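Long-range contacts in laccase (Botrytis aclada, PDB 3SQR), which uses copper ions to oxidise phenolic compounds such as hydroquinones while reducing dioxygen to water, and probably takes part in lignin breakdown and detoxification: residues A[199-204]-A[268-274]; A[228-234]-A[342-346]; A[276-282]-A[324-330]. All coordinates share one frame; numbering follows the deposited sequence.

Contact 1: A[199-204]-A[268-274]. With NAG (2-acetamido-2-deoxy-beta-D-glucopyranose), chain C.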
loop_
_atom_site.group_PDB
_atom_site.type_symbol
_atom_site.label_atom_id
_atom_site.label_comp_id
_atom_site.label_asym_id
_atom_site.label_seq_id
_atom_site.Cartn_x
_atom_site.Cartn_y
_atom_site.Cartn_z
ATOM N N VAL A 199 -8.995 -10.794 -2.614
ATOM C CA VAL A 199 -7.889 -10.306 -1.770
ATOM C C VAL A 199 -7.865 -11.056 -0.453
ATOM O O VAL A 199 -8.928 -11.500 0.089
ATOM C CB VAL A 199 -8.041 -8.791 -1.523
ATOM C CG1 VAL A 199 -7.074 -8.304 -0.480
ATOM C CG2 VAL A 199 -7.753 -7.958 -2.816
ATOM N N ILE A 200 -6.685 -11.238 0.059
ATOM C CA ILE A 200 -6.489 -11.655 1.465
ATOM C C ILE A 200 -5.597 -10.599 2.078
ATOM O O ILE A 200 -4.426 -10.459 1.710
ATOM C CB ILE A 200 -5.759 -13.017 1.592
ATOM C CG1 ILE A 200 -6.577 -14.108 0.890
ATOM C CG2 ILE A 200 -5.466 -13.347 3.079
ATOM C CD1 ILE A 200 -5.954 -15.493 0.866
ATOM N N PHE A 201 -6.190 -9.761 2.935
ATOM C CA PHE A 201 -5.476 -8.777 3.678
ATOM C C PHE A 201 -4.714 -9.376 4.836
ATOM O O PHE A 201 -5.184 -10.281 5.505
ATOM C CB PHE A 201 -6.413 -7.703 4.211
ATOM C CG PHE A 201 -6.986 -6.825 3.133
ATOM C CD1 PHE A 201 -6.187 -5.854 2.546
ATOM C CD2 PHE A 201 -8.294 -6.962 2.708
ATOM C CE1 PHE A 201 -6.681 -5.057 1.575
ATOM C CE2 PHE A 201 -8.814 -6.128 1.746
ATOM C CZ PHE A 201 -8.012 -5.167 1.193
ATOM N N LEU A 202 -3.493 -8.928 5.006
ATOM C CA LEU A 202 -2.651 -9.347 6.129
ATOM C C LEU A 202 -2.339 -8.079 6.917
ATOM O O LEU A 202 -1.879 -7.096 6.354
ATOM C CB LEU A 202 -1.399 -10.035 5.609
ATOM C CG LEU A 202 -1.540 -11.232 4.707
ATOM C CD1 LEU A 202 -0.176 -11.547 4.057
ATOM C CD2 LEU A 202 -2.148 -12.401 5.498
ATOM N N GLN A 203 -2.601 -8.060 8.213
ATOM C CA GLN A 203 -2.326 -6.880 9.012
ATOM C C GLN A 203 -2.151 -7.241 10.473
ATOM O O GLN A 203 -2.566 -8.289 10.941
ATOM C CB GLN A 203 -3.459 -5.874 8.894
ATOM C CG GLN A 203 -4.772 -6.432 9.400
ATOM C CD GLN A 203 -5.963 -5.560 9.142
ATOM O OE1 GLN A 203 -6.876 -5.940 8.448
ATOM N NE2 GLN A 203 -6.008 -4.409 9.805
ATOM N N ASP A 204 -1.495 -6.329 11.161
ATOM C CA ASP A 204 -1.562 -6.229 12.611
ATOM C C ASP A 204 -2.953 -5.693 12.934
ATOM O O ASP A 204 -3.684 -5.230 12.040
ATOM C CB ASP A 204 -0.440 -5.331 13.199
ATOM C CG ASP A 204 -0.194 -4.058 12.416
ATOM O OD1 ASP A 204 -1.118 -3.563 11.718
ATOM O OD2 ASP A 204 0.945 -3.537 12.510
ATOM N N ILE A 268 -2.241 -8.784 0.122
ATOM C CA ILE A 268 -1.896 -7.389 0.488
ATOM C C ILE A 268 -1.533 -7.278 1.918
ATOM O O ILE A 268 -2.312 -7.653 2.790
ATOM C CB ILE A 268 -3.002 -6.383 0.175
ATOM C CG1 ILE A 268 -3.689 -6.705 -1.155
ATOM C CG2 ILE A 268 -2.414 -4.860 0.253
ATOM C CD1 ILE A 268 -4.648 -5.656 -1.603
ATOM N N ASN A 269 -0.370 -6.688 2.184
ATOM C CA ASN A 269 0.010 -6.364 3.553
ATOM C C ASN A 269 -0.422 -4.899 3.822
ATOM O O ASN A 269 0.084 -4.003 3.222
ATOM C CB ASN A 269 1.517 -6.585 3.773
ATOM C CG ASN A 269 2.036 -6.122 5.120
ATOM O OD1 ASN A 269 1.345 -5.502 5.974
ATOM N ND2 ASN A 269 3.372 -6.383 5.304
ATOM N N VAL A 270 -1.334 -4.744 4.739
ATOM C CA VAL A 270 -1.947 -3.439 5.052
ATOM C C VAL A 270 -1.831 -3.090 6.520
ATOM O O VAL A 270 -2.581 -2.240 7.032
ATOM C CB VAL A 270 -3.435 -3.398 4.604
ATOM C CG1 VAL A 270 -3.515 -3.629 3.094
ATOM C CG2 VAL A 270 -4.317 -4.383 5.431
ATOM N N GLY A 271 -0.811 -3.617 7.189
ATOM C CA GLY A 271 -0.628 -3.402 8.575
ATOM C C GLY A 271 -0.015 -2.033 8.827
ATOM O O GLY A 271 0.445 -1.360 7.878
ATOM N N ILE A 272 -0.107 -1.599 10.077
ATOM C CA ILE A 272 0.497 -0.344 10.567
ATOM C C ILE A 272 2.002 -0.530 10.596
ATOM O O ILE A 272 2.768 0.329 10.203
ATOM C CB ILE A 272 -0.034 -0.094 12.022
ATOM C CG1 ILE A 272 -1.494 0.284 11.975
ATOM C CG2 ILE A 272 0.772 0.963 12.791
ATOM C CD1 ILE A 272 -2.164 0.126 13.351
ATOM N N ASP A 273 2.410 -1.681 11.087
ATOM C CA ASP A 273 3.849 -2.001 11.193
ATOM C C ASP A 273 4.027 -3.470 11.299
ATOM O O ASP A 273 4.287 -4.002 12.374
ATOM C CB ASP A 273 4.449 -1.311 12.397
ATOM C CG ASP A 273 5.993 -1.302 12.372
ATOM O OD1 ASP A 273 6.587 -2.015 11.560
ATOM O OD2 ASP A 273 6.589 -0.549 13.159
ATOM N N SER A 274 3.891 -4.143 10.155
ATOM C CA SER A 274 3.837 -5.591 10.073
ATOM C C SER A 274 4.607 -6.026 8.888
ATOM O O SER A 274 4.468 -5.417 7.827
ATOM C CB SER A 274 2.376 -6.093 9.933
ATOM O OG SER A 274 1.726 -5.333 8.920
HETATM C C1 NAG C . -11.592 -11.246 1.921
HETATM C C2 NAG C . -12.147 -12.342 1.017
HETATM C C3 NAG C . -12.739 -11.666 -0.205
HETATM C C4 NAG C . -13.815 -10.658 0.169
HETATM C C5 NAG C . -13.335 -9.741 1.340
HETATM C C6 NAG C . -14.505 -9.252 2.156
HETATM C C7 NAG C . -11.158 -14.472 0.431
HETATM C C8 NAG C . -10.023 -15.237 -0.228
HETATM N N2 NAG C . -11.099 -13.149 0.472
HETATM O O3 NAG C . -13.241 -12.600 -1.131
HETATM O O4 NAG C . -14.134 -9.842 -0.974
HETATM O O5 NAG C . -12.640 -10.438 2.343
HETATM O O6 NAG C . -14.099 -8.138 2.953
HETATM O O7 NAG C . -12.138 -15.032 0.933
#

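Contact 2: A[228-234]-A[342-346]. With NAG (2-acetamido-2-deoxy-beta-D-glucopyranose), chain K; NAG (2-acetamido-2-deoxy-beta-D-glucopyranose), chain C.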
loop_
_atom_site.group_PDB
_atom_site.type_symbol
_atom_site.label_atom_id
_atom_site.label_comp_id
_atom_site.label_asym_id
_atom_site.label_seq_id
_atom_site.Cartn_x
_atom_site.Cartn_y
_atom_site.Cartn_z
ATOM N N THR A 228 -3.434 -9.819 15.232
ATOM C CA THR A 228 -3.327 -9.675 13.761
ATOM C C THR A 228 -4.672 -10.088 13.175
ATOM O O THR A 228 -5.437 -10.781 13.834
ATOM C CB THR A 228 -2.221 -10.531 13.171
ATOM O OG1 THR A 228 -2.583 -11.920 13.268
ATOM C CG2 THR A 228 -0.855 -10.286 13.914
ATOM N N LEU A 229 -4.933 -9.700 11.923
ATOM C CA LEU A 229 -6.125 -10.165 11.179
ATOM C C LEU A 229 -5.691 -10.665 9.860
ATOM O O LEU A 229 -4.758 -10.128 9.239
ATOM C CB LEU A 229 -7.117 -9.063 10.947
ATOM C CG LEU A 229 -7.713 -8.381 12.188
ATOM C CD1 LEU A 229 -8.536 -7.216 11.766
ATOM C CD2 LEU A 229 -8.541 -9.318 12.977
ATOM N N MET A 230 -6.361 -11.740 9.443
ATOM C CA MET A 230 -6.214 -12.244 8.119
ATOM C C MET A 230 -7.547 -12.108 7.443
ATOM O O MET A 230 -8.541 -12.709 7.829
ATOM C CB MET A 230 -5.763 -13.718 8.114
ATOM C CG MET A 230 -5.494 -14.238 6.768
ATOM S SD MET A 230 -4.711 -15.889 6.749
ATOM C CE MET A 230 -3.113 -15.562 7.491
ATOM N N ASN A 231 -7.549 -11.325 6.377
ATOM C CA ASN A 231 -8.749 -10.893 5.719
ATOM C C ASN A 231 -9.811 -10.464 6.685
ATOM O O ASN A 231 -10.966 -10.801 6.516
ATOM C CB ASN A 231 -9.265 -11.934 4.753
ATOM C CG ASN A 231 -9.825 -11.289 3.515
ATOM O OD1 ASN A 231 -9.259 -10.337 2.978
ATOM N ND2 ASN A 231 -10.932 -11.782 3.078
ATOM N N GLY A 232 -9.402 -9.689 7.683
ATOM C CA GLY A 232 -10.327 -9.058 8.576
ATOM C C GLY A 232 -10.748 -9.884 9.778
ATOM O O GLY A 232 -11.557 -9.426 10.527
ATOM N N THR A 233 -10.200 -11.082 9.935
ATOM C CA THR A 233 -10.580 -11.933 11.085
ATOM C C THR A 233 -9.436 -12.666 11.734
ATOM O O THR A 233 -8.398 -12.891 11.114
ATOM C CB THR A 233 -11.709 -12.884 10.642
ATOM O OG1 THR A 233 -12.271 -13.463 11.804
ATOM C CG2 THR A 233 -11.156 -13.930 9.712
ATOM N N ASN A 234 -9.624 -13.027 13.011
ATOM C CA ASN A 234 -8.751 -13.922 13.693
ATOM C C ASN A 234 -9.413 -14.377 14.991
ATOM O O ASN A 234 -10.454 -13.837 15.383
ATOM C CB ASN A 234 -7.410 -13.258 14.028
ATOM C CG ASN A 234 -6.275 -14.243 14.176
ATOM O OD1 ASN A 234 -6.488 -15.452 14.227
ATOM N ND2 ASN A 234 -5.022 -13.727 14.154
ATOM N N ASN A 342 -0.115 -16.411 16.074
ATOM C CA ASN A 342 -1.530 -16.553 15.661
ATOM C C ASN A 342 -1.927 -15.813 14.407
ATOM O O ASN A 342 -3.113 -15.738 14.076
ATOM C CB ASN A 342 -2.471 -16.194 16.784
ATOM C CG ASN A 342 -2.180 -16.917 18.091
ATOM O OD1 ASN A 342 -1.562 -16.323 18.999
ATOM N ND2 ASN A 342 -2.606 -18.166 18.218
ATOM N N ALA A 343 -0.916 -15.338 13.661
ATOM C CA ALA A 343 -1.152 -14.713 12.328
ATOM C C ALA A 343 -1.288 -15.833 11.316
ATOM O O ALA A 343 -0.411 -16.064 10.513
ATOM C CB ALA A 343 0.004 -13.791 11.957
ATOM N N THR A 344 -2.424 -16.513 11.377
ATOM C CA THR A 344 -2.694 -17.683 10.618
ATOM C C THR A 344 -4.180 -17.699 10.258
ATOM O O THR A 344 -5.008 -16.999 10.874
ATOM C CB THR A 344 -2.437 -19.004 11.421
ATOM O OG1 THR A 344 -3.273 -19.057 12.576
ATOM C CG2 THR A 344 -0.945 -19.092 11.831
ATOM N N GLY A 345 -4.469 -18.533 9.292
ATOM C CA GLY A 345 -5.820 -18.874 8.881
ATOM C C GLY A 345 -5.845 -20.348 8.501
ATOM O O GLY A 345 -4.865 -21.048 8.691
ATOM N N ILE A 346 -6.974 -20.775 7.993
ATOM C CA ILE A 346 -7.224 -22.166 7.665
ATOM C C ILE A 346 -7.710 -22.322 6.262
ATOM O O ILE A 346 -8.696 -21.667 5.816
ATOM C CB ILE A 346 -8.318 -22.780 8.623
ATOM C CG1 ILE A 346 -7.876 -22.717 10.062
ATOM C CG2 ILE A 346 -8.595 -24.192 8.208
ATOM C CD1 ILE A 346 -8.981 -23.144 11.075
HETATM C C1 NAG K . -2.317 -18.824 19.471
HETATM C C2 NAG K . -3.531 -19.503 20.046
HETATM C C3 NAG K . -3.107 -20.410 21.229
HETATM C C4 NAG K . -2.025 -21.345 20.696
HETATM C C5 NAG K . -0.842 -20.522 20.232
HETATM C C6 NAG K . 0.226 -21.419 19.635
HETATM C C7 NAG K . -5.546 -18.201 19.661
HETATM C C8 NAG K . -6.422 -17.089 20.127
HETATM N N2 NAG K . -4.458 -18.471 20.414
HETATM O O3 NAG K . -4.238 -21.119 21.682
HETATM O O4 NAG K . -1.522 -22.203 21.672
HETATM O O5 NAG K . -1.294 -19.747 19.170
HETATM O O6 NAG K . 1.069 -20.553 18.926
HETATM O O7 NAG K . -5.838 -18.802 18.603
HETATM C C1 NAG C . -11.592 -11.246 1.921
HETATM C C2 NAG C . -12.147 -12.342 1.017
HETATM C C3 NAG C . -12.739 -11.666 -0.205
HETATM C C4 NAG C . -13.815 -10.658 0.169
HETATM C C5 NAG C . -13.335 -9.741 1.340
HETATM C C6 NAG C . -14.505 -9.252 2.156
HETATM C C7 NAG C . -11.158 -14.472 0.431
HETATM C C8 NAG C . -10.023 -15.237 -0.228
HETATM N N2 NAG C . -11.099 -13.149 0.472
HETATM O O3 NAG C . -13.241 -12.600 -1.131
HETATM O O4 NAG C . -14.134 -9.842 -0.974
HETATM O O5 NAG C . -12.640 -10.438 2.343
HETATM O O6 NAG C . -14.099 -8.138 2.953
HETATM O O7 NAG C . -12.138 -15.032 0.933
HETATM O O HOH W 1 -7.432 -15.548 10.825
#

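Contact 3: A[276-282]-A[324-330]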
loop_
_atom_site.group_PDB
_atom_site.type_symbol
_atom_site.label_atom_id
_atom_site.label_comp_id
_atom_site.label_asym_id
_atom_site.label_seq_id
_atom_site.Cartn_x
_atom_site.Cartn_y
_atom_site.Cartn_z
ATOM N N PHE A 276 5.163 -9.716 6.675
ATOM C CA PHE A 276 4.628 -11.061 6.500
ATOM C C PHE A 276 5.494 -11.863 5.573
ATOM O O PHE A 276 6.183 -11.354 4.721
ATOM C CB PHE A 276 3.135 -11.083 6.060
ATOM C CG PHE A 276 2.204 -10.467 7.065
ATOM C CD1 PHE A 276 1.789 -11.166 8.185
ATOM C CD2 PHE A 276 1.783 -9.161 6.904
ATOM C CE1 PHE A 276 0.962 -10.614 9.109
ATOM C CE2 PHE A 276 0.954 -8.588 7.821
ATOM C CZ PHE A 276 0.554 -9.324 8.961
ATOM N N GLU A 277 5.420 -13.174 5.753
ATOM C CA GLU A 277 6.037 -14.145 4.867
ATOM C C GLU A 277 5.017 -15.246 4.597
ATOM O O GLU A 277 5.046 -16.365 5.150
ATOM C CB GLU A 277 7.374 -14.664 5.442
ATOM C CG GLU A 277 8.161 -15.406 4.374
ATOM C CD GLU A 277 9.455 -16.023 4.873
ATOM O OE1 GLU A 277 9.941 -15.510 5.906
ATOM O OE2 GLU A 277 9.940 -17.023 4.180
ATOM N N PHE A 278 4.054 -14.913 3.751
ATOM C CA PHE A 278 2.876 -15.682 3.585
ATOM C C PHE A 278 3.188 -17.083 3.048
ATOM O O PHE A 278 3.998 -17.224 2.112
ATOM C CB PHE A 278 1.933 -14.933 2.604
ATOM C CG PHE A 278 0.651 -15.608 2.371
ATOM C CD1 PHE A 278 -0.426 -15.436 3.209
ATOM C CD2 PHE A 278 0.493 -16.461 1.278
ATOM C CE1 PHE A 278 -1.618 -16.085 2.969
ATOM C CE2 PHE A 278 -0.752 -17.089 1.011
ATOM C CZ PHE A 278 -1.778 -16.912 1.872
ATOM N N ALA A 279 2.455 -18.067 3.574
ATOM C CA ALA A 279 2.679 -19.471 3.155
ATOM C C ALA A 279 1.389 -20.206 3.395
ATOM O O ALA A 279 0.593 -19.805 4.256
ATOM C CB ALA A 279 3.858 -20.078 3.951
ATOM N N ILE A 280 1.165 -21.252 2.612
ATOM C CA ILE A 280 0.034 -22.163 2.812
ATOM C C ILE A 280 0.709 -23.529 2.915
ATOM O O ILE A 280 1.361 -23.954 1.976
ATOM C CB ILE A 280 -0.952 -22.147 1.656
ATOM C CG1 ILE A 280 -1.498 -20.725 1.440
ATOM C CG2 ILE A 280 -2.096 -23.165 1.880
ATOM C CD1 ILE A 280 -2.406 -20.620 0.194
ATOM N N ASP A 281 0.615 -24.151 4.058
ATOM C CA ASP A 281 1.297 -25.423 4.259
ATOM C C ASP A 281 0.976 -26.393 3.139
ATOM O O ASP A 281 -0.169 -26.560 2.722
ATOM C CB ASP A 281 0.866 -26.067 5.569
ATOM C CG ASP A 281 1.306 -25.317 6.775
ATOM O OD1 ASP A 281 2.029 -24.282 6.682
ATOM O OD2 ASP A 281 0.912 -25.777 7.870
ATOM N N ASN A 282 2.035 -27.044 2.675
ATOM C CA ASN A 282 1.985 -28.081 1.667
ATOM C C ASN A 282 1.463 -27.607 0.320
ATOM O O ASN A 282 1.116 -28.408 -0.517
ATOM C CB ASN A 282 1.186 -29.272 2.172
ATOM C CG ASN A 282 1.534 -30.544 1.442
ATOM O OD1 ASN A 282 0.636 -31.236 0.998
ATOM N ND2 ASN A 282 2.850 -30.842 1.292
ATOM N N TYR A 324 -5.285 -27.115 6.144
ATOM C CA TYR A 324 -3.898 -26.724 6.146
ATOM C C TYR A 324 -3.832 -25.341 6.770
ATOM O O TYR A 324 -4.784 -24.511 6.598
ATOM C CB TYR A 324 -3.333 -26.673 4.720
ATOM C CG TYR A 324 -3.267 -28.005 4.067
ATOM C CD1 TYR A 324 -4.329 -28.498 3.400
ATOM C CD2 TYR A 324 -2.111 -28.790 4.172
ATOM C CE1 TYR A 324 -4.256 -29.792 2.799
ATOM C CE2 TYR A 324 -2.030 -30.078 3.589
ATOM C CZ TYR A 324 -3.104 -30.546 2.901
ATOM O OH TYR A 324 -3.064 -31.791 2.311
ATOM N N TRP A 325 -2.769 -25.124 7.528
ATOM C CA TRP A 325 -2.552 -23.796 8.068
ATOM C C TRP A 325 -2.176 -22.824 6.958
ATOM O O TRP A 325 -1.334 -23.122 6.078
ATOM C CB TRP A 325 -1.438 -23.777 9.079
ATOM C CG TRP A 325 -1.848 -24.278 10.370
ATOM C CD1 TRP A 325 -1.389 -25.396 10.978
ATOM C CD2 TRP A 325 -2.837 -23.693 11.238
ATOM N NE1 TRP A 325 -2.010 -25.541 12.208
ATOM C CE2 TRP A 325 -2.926 -24.525 12.379
ATOM C CE3 TRP A 325 -3.649 -22.548 11.157
ATOM C CZ2 TRP A 325 -3.829 -24.261 13.451
ATOM C CZ3 TRP A 325 -4.540 -22.273 12.197
ATOM C CH2 TRP A 325 -4.619 -23.135 13.347
ATOM N N ILE A 326 -2.763 -21.633 7.048
ATOM C CA ILE A 326 -2.343 -20.479 6.202
ATOM C C ILE A 326 -1.549 -19.622 7.142
ATOM O O ILE A 326 -2.030 -19.220 8.199
ATOM C CB ILE A 326 -3.498 -19.703 5.526
ATOM C CG1 ILE A 326 -4.387 -20.618 4.619
ATOM C CG2 ILE A 326 -2.918 -18.457 4.729
ATOM C CD1 ILE A 326 -5.736 -19.946 4.229
ATOM N N ARG A 327 -0.284 -19.396 6.799
ATOM C CA ARG A 327 0.644 -18.770 7.707
ATOM C C ARG A 327 0.968 -17.364 7.255
ATOM O O ARG A 327 1.485 -17.187 6.163
ATOM C CB ARG A 327 1.934 -19.602 7.781
ATOM C CG ARG A 327 1.622 -20.959 8.427
ATOM C CD ARG A 327 2.805 -21.697 8.815
ATOM N NE ARG A 327 2.421 -23.072 9.119
ATOM C CZ ARG A 327 2.191 -23.566 10.343
ATOM N NH1 ARG A 327 2.266 -22.812 11.439
ATOM N NH2 ARG A 327 1.854 -24.852 10.461
ATOM N N GLY A 328 0.640 -16.378 8.060
ATOM C CA GLY A 328 1.166 -15.045 7.760
ATOM C C GLY A 328 2.661 -14.963 7.998
ATOM O O GLY A 328 3.336 -14.131 7.432
ATOM N N ASN A 329 3.172 -15.798 8.912
ATOM C CA ASN A 329 4.577 -15.693 9.359
ATOM C C ASN A 329 4.958 -14.272 9.625
ATOM O O ASN A 329 5.883 -13.715 9.021
ATOM C CB ASN A 329 5.515 -16.304 8.346
ATOM C CG ASN A 329 5.416 -17.797 8.285
ATOM O OD1 ASN A 329 5.507 -18.479 9.326
ATOM N ND2 ASN A 329 5.381 -18.328 7.098
ATOM N N TRP A 330 4.306 -13.708 10.599
ATOM C CA TRP A 330 4.659 -12.418 11.131
ATOM C C TRP A 330 6.166 -12.357 11.368
ATOM O O TRP A 330 6.715 -13.248 12.105
ATOM C CB TRP A 330 3.977 -12.189 12.462
ATOM C CG TRP A 330 4.298 -10.913 13.137
ATOM C CD1 TRP A 330 5.399 -10.632 13.912
ATOM C CD2 TRP A 330 3.619 -9.684 12.976
ATOM N NE1 TRP A 330 5.425 -9.309 14.259
ATOM C CE2 TRP A 330 4.333 -8.708 13.708
ATOM C CE3 TRP A 330 2.412 -9.312 12.325
ATOM C CZ2 TRP A 330 3.931 -7.392 13.772
ATOM C CZ3 TRP A 330 1.991 -8.022 12.447
ATOM C CH2 TRP A 330 2.758 -7.058 13.134
#

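Contact 1: A[199-204]-A[268-274]
Asp204 OD1 accepts the backbone N of Ile272 at 2.8 Å, and its twin OD2 takes the N of Asp273 at 2.8 Å. Both oxygens use the syn lone pair, so the carboxylate holds two successive peptide N-H groups like a fork. The first torsion (chi1 43°) sets CG between the backbone N and the carbonyl carbon and brings the carboxylate level with the N-H groups of Ile272 and Asp273. The loop that carries them is also braced from within. Asn269 OD1 receives Gly271 N in an Asx turn at 3.1 Å and the hydroxyl of Ser274 as well, while Asn269 ND2 donates to Ser274 O and to Ile305 O. Upstream, the backbones run parallel: Ile268 O takes Leu202 N at 2.8 Å and Val270 N reaches Leu202 O at 2.9 Å. On the Phe201 side, Val270 CG1 meets the ring edge at CD1 (3.5 Å), Val199 CG1 sits over the ring centre, and Ile268 CD1 touches Val199 CG1 at 3.8 Å. The side chain of Asp273 lies about 5 Å from that of the copper ligand His531. The arrangement is thus a parallel strand pair of a cupredoxin-like domain, whose outgoing loop runs beside the type 1 copper site.

Contact 2: A[228-234]-A[342-346]
The amide of Asn234 and the peptide group joining Thr344 to Gly345 are the flat groups here. Two carbonyl oxygens lie at the amide's edge, both within 6° of its plane: ND2 donates to Asn342 O at 2.8 Å across the contact and to Thr228 O at 3.0 Å within its own segment. Relative to each carbonyl plane the donor stands above it, not on a lone pair. OD1 of Asn234 is taken by Lys252, which also binds the hydroxyl of Thr344, so the amide's rotation is fixed at both ends. One face of the 344-345 peptide carries the thioether of Met230: CE lies 3.7 Å from Thr344 C, and SD comes 3.7 Å from Gly345 N. The bend at the methionine's last torsion (chi3 -66°) lays SD and CE at like height over that face. Thr228 OG1 rests on Ala343 CA at 3.3 Å, and one water donates to both Thr233 O and Thr344 O. Asn231, in the type I' turn from Met230 to Thr233, and Asn342 each carry N-acetylglucosamine on ND2, within Asn-X-Thr sequons. This is packing between the two sheets of a cupredoxin-like beta sandwich, at a rim bearing N-linked glycans.

Contact 3: A[276-282]-A[324-330]
Tight packing marks the side of this strand pair that holds Phe278, Ile280 and Ile326. Ile326 CG2 comes within 3.2 Å of Phe278 CE1, a close approach for two carbons. The phenylalanine gets there because its CG is anti to the backbone N (chi1 -178°), and Leu202 and Leu267 of the facing sheet pack against the same ring. At one end of the pair, Phe276 receives the edge of Trp330 on its face in an offset T-shaped stack, with planes at 87° and centroids 5.6 Å apart. Gly328 O lies near the plane of the Phe276 ring, at its edge.

The backbones are antiparallel: Arg327 N donates to Ala279 O at 2.7 Å, Ala279 N returns a bond to Arg327 O, and Asp281 N reaches Trp325 O. Past Gly328 the regular pattern gives way. There Asn329 ND2 donates to Glu277 O at 2.8 Å, a side-chain amide bonding to a strand carbonyl.

The side bearing Ala279 and Arg327 is more polar and partly open to solvent. Arg327, extended from CG to NE, grips Asp281 side-on, NE to OD1 at 2.7 Å and NH2 to OD2 at 2.9 Å. The carboxylate and guanidinium planes are only 21° apart, and Ser359 binds OD2 as well, which would favour a charged carboxylate. Trp325 CB, from Arg327's own strand, lies above one face of the guanidinium, offset toward its rim. Looser still is the far end, where exposed Asn282 merely brushes the Tyr324 ring, CB to CE2 at 3.6 Å. The apolar side turned to Leu202 and Leu267, with a polar, partly exposed other side, fits an antiparallel pair in one sheet of a cupredoxin-like beta sandwich.

In the fold
All three contacts lie in the middle one of three multicopper oxidase domains, with centres about 10 Å (contacts 1 and 2, and 2 and 3) or about 13 Å (1 and 3) apart. Contact 1 joins strands 195-205 and 262-269 of a six-stranded sheet with 227-230 at one edge. Contact 3 pairs 276-280 with 323-327 in a five-stranded sheet that also includes 344-348. Contact 2 bridges the two sheets. Along the chain, contact 1 closes before contact 3 opens, contact 3 is nested within contact 2, and contacts 1 and 2 cross. Distant segments thereby knit one sandwich, which extends from the type 1 copper neighbourhood to a glycosylated rim.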